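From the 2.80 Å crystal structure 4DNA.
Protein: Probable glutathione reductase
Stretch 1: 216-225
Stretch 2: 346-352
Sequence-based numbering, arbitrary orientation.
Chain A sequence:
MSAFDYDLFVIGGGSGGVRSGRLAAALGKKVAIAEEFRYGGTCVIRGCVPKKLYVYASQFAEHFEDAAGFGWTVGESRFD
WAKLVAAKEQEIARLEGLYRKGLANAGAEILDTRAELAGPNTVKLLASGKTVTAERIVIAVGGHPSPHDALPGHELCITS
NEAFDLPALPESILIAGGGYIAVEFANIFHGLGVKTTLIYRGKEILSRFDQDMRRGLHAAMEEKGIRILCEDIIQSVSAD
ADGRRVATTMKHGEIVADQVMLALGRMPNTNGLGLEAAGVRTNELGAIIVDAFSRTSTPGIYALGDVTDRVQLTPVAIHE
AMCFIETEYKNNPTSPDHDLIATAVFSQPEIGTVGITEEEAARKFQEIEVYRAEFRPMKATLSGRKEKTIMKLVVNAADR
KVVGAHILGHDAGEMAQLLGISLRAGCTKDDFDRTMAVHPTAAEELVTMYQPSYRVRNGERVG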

# COMPACT_ATOMS: atom_id res chain seq x y z
N GLY A 216 14.18 12.46 -7.67
CA GLY A 216 12.75 12.68 -7.50
C GLY A 216 12.44 13.23 -6.13
O GLY A 216 11.66 14.17 -5.99
N LEU A 217 13.04 12.62 -5.12
CA LEU A 217 12.83 13.05 -3.75
C LEU A 217 13.41 14.44 -3.55
O LEU A 217 12.74 15.32 -3.02
CB LEU A 217 13.41 12.05 -2.75
CG LEU A 217 13.13 12.44 -1.29
CD1 LEU A 217 11.64 12.53 -1.01
CD2 LEU A 217 13.80 11.49 -0.31
N HIS A 218 14.65 14.63 -3.99
CA HIS A 218 15.27 15.95 -3.99
C HIS A 218 14.32 17.00 -4.55
O HIS A 218 14.06 18.03 -3.92
CB HIS A 218 16.58 15.91 -4.78
CG HIS A 218 17.39 17.17 -4.70
ND1 HIS A 218 17.11 18.25 -5.44
CD2 HIS A 218 18.48 17.50 -3.91
CE1 HIS A 218 17.98 19.23 -5.13
NE2 HIS A 218 18.81 18.77 -4.19
N ALA A 219 13.78 16.75 -5.74
CA ALA A 219 12.85 17.68 -6.37
C ALA A 219 11.67 18.01 -5.45
O ALA A 219 11.44 19.18 -5.16
CB ALA A 219 12.38 17.17 -7.73
N ALA A 220 10.97 16.99 -4.97
CA ALA A 220 9.76 17.17 -4.16
C ALA A 220 10.04 17.91 -2.86
O ALA A 220 9.23 18.72 -2.41
CB ALA A 220 9.12 15.83 -3.87
N MSE A 221 11.20 17.62 -2.27
CA MSE A 221 11.64 18.26 -1.04
C MSE A 221 11.85 19.74 -1.21
O MSE A 221 11.27 20.52 -0.46
CB MSE A 221 12.90 17.58 -0.50
CG MSE A 221 12.48 16.40 0.38
SE MSE A 221 14.03 15.33 0.97
CE MSE A 221 14.50 16.24 2.65
N GLU A 222 12.65 20.15 -2.19
CA GLU A 222 12.93 21.58 -2.33
C GLU A 222 11.77 22.36 -2.95
O GLU A 222 11.58 23.54 -2.67
CB GLU A 222 14.29 21.87 -2.97
CG GLU A 222 14.44 21.60 -4.46
CD GLU A 222 15.80 22.04 -4.97
OE1 GLU A 222 16.70 22.30 -4.13
OE2 GLU A 222 15.99 22.14 -6.21
N GLU A 223 10.98 21.66 -3.75
CA GLU A 223 9.70 22.17 -4.26
C GLU A 223 8.79 22.58 -3.11
O GLU A 223 8.05 23.55 -3.23
CB GLU A 223 9.01 21.10 -5.11
CG GLU A 223 8.25 21.60 -6.32
CD GLU A 223 6.87 22.16 -6.00
OE1 GLU A 223 6.24 21.71 -5.01
OE2 GLU A 223 6.41 23.07 -6.74
N LYS A 224 8.85 21.86 -1.99
CA LYS A 224 7.94 22.14 -0.86
C LYS A 224 8.53 23.03 0.23
O LYS A 224 7.90 23.24 1.26
CB LYS A 224 7.31 20.85 -0.29
CG LYS A 224 8.19 20.00 0.60
CD LYS A 224 7.46 18.73 1.00
CE LYS A 224 8.43 17.64 1.44
NZ LYS A 224 7.79 16.53 2.20
N GLY A 225 9.72 23.58 -0.01
CA GLY A 225 10.30 24.54 0.92
C GLY A 225 11.41 23.98 1.79
O GLY A 225 11.66 24.48 2.88
N PHE A 346 11.08 6.44 4.93
CA PHE A 346 9.85 7.11 5.26
C PHE A 346 9.99 8.59 5.19
O PHE A 346 9.68 9.31 6.14
CB PHE A 346 9.29 6.60 6.56
CG PHE A 346 8.76 5.22 6.44
CD1 PHE A 346 7.53 5.00 5.82
CD2 PHE A 346 9.50 4.14 6.89
CE1 PHE A 346 7.03 3.71 5.68
CE2 PHE A 346 9.01 2.85 6.77
CZ PHE A 346 7.77 2.63 6.16
N SER A 347 10.49 9.04 4.04
CA SER A 347 10.47 10.43 3.69
C SER A 347 9.10 10.70 3.12
O SER A 347 8.18 9.87 3.22
CB SER A 347 11.54 10.74 2.66
OG SER A 347 11.33 9.96 1.50
N GLN A 348 8.92 11.86 2.53
CA GLN A 348 7.61 12.23 2.08
C GLN A 348 7.90 13.08 0.87
O GLN A 348 8.43 14.18 1.03
CB GLN A 348 6.89 13.05 3.16
CG GLN A 348 6.83 12.40 4.55
CD GLN A 348 6.28 13.33 5.62
OE1 GLN A 348 6.83 13.42 6.72
NE2 GLN A 348 5.20 14.01 5.31
N PRO A 349 7.63 12.54 -0.34
CA PRO A 349 7.02 11.22 -0.61
C PRO A 349 7.89 10.03 -0.17
O PRO A 349 9.12 10.14 -0.12
CB PRO A 349 6.89 11.22 -2.14
CG PRO A 349 7.95 12.15 -2.61
CD PRO A 349 8.01 13.24 -1.58
N GLU A 350 7.24 8.91 0.16
CA GLU A 350 7.95 7.69 0.55
C GLU A 350 8.77 7.11 -0.59
O GLU A 350 8.43 7.28 -1.76
CB GLU A 350 6.98 6.60 0.96
CG GLU A 350 6.76 6.48 2.43
CD GLU A 350 5.54 5.64 2.71
OE1 GLU A 350 5.68 4.40 2.74
OE2 GLU A 350 4.45 6.23 2.88
N ILE A 351 9.83 6.41 -0.22
CA ILE A 351 10.50 5.53 -1.14
C ILE A 351 10.24 4.08 -0.69
O ILE A 351 10.07 3.80 0.49
CB ILE A 351 12.00 5.90 -1.29
CG1 ILE A 351 12.09 7.31 -1.89
CG2 ILE A 351 12.72 4.91 -2.19
CD1 ILE A 351 13.43 8.00 -1.77
N GLY A 352 10.11 3.18 -1.66
CA GLY A 352 10.06 1.75 -1.43
C GLY A 352 10.92 1.12 -2.52
O GLY A 352 10.81 1.49 -3.69

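The contact sets the last turns of a helix against a short run of loop that leads into a strand, and three residues account for most of it: L217 on the helix, and P349 and Q348 on the loop. The backbones come nearest at L217 and P349, whose CA atoms lie 6.9 Å apart, close enough for small or well-placed side chains to fill the gap. Only about 284 Å² is buried, both sides summed, and the burial is concentrated in few residues.

L217 covers the most surface. Its CA-to-CB bond points sideways, but chi1 in t and chi2 in p bring the end of the side chain nearer the loop. L217 CD1 packs on the proline, 3.7 Å from P349 CD, an apolar contact, and 3.6 Å from the carbonyl O of P349. L217 CD2 rests 3.8 Å from CD1 of I351, at the start of the strand. Both methyls lie near the serine hydroxyl, S347 OG, at 3.6 Å from L217 CD1 and 3.4 Å from L217 CD2. The hydroxyl's proton is already used within the loop: S347 OG donates to P349 O at 2.7 Å, closing the loop from S347 to P349.

P349 follows a cis peptide bond, and its ring meets the helix through CD. Besides the leucine methyl, A220's single methyl, CB, meets P349 CD directly, at 3.6 Å. A220 lies three residues beyond L217, about one helical turn, so both can address the same ring. Its CA-to-CB bond points toward the loop. The rule here is a small residue beside a rigid ring, with a longer branched one beside it.

Q348's one hydrogen bond to the helix side is made by its backbone. Its carbonyl O accepts from NZ of K224 at 2.7 Å, the one hydrogen bond that crosses between the stretches. The lysine is the first residue to leave helical phi/psi, one turn past A220, and its CA-to-CB bond points toward the loop. With chi1 in p and the remaining torsions in t, the chain extends along the contact and delivers its ammonium to the carbonyl, while its NZ also bonds elsewhere in the structure. K224 NZ passes 3.7 Å from CB of Q348 as well.

Read as a design, L217 and A220 lie on one face of the helix, and K224, just past its end, continues the three-and-four spacing. The first two supply apolar packing against the proline, and in L217's case I351; the third adds a directional bond to a main-chain oxygen, so that pairing does not rely on the glutamine's amide.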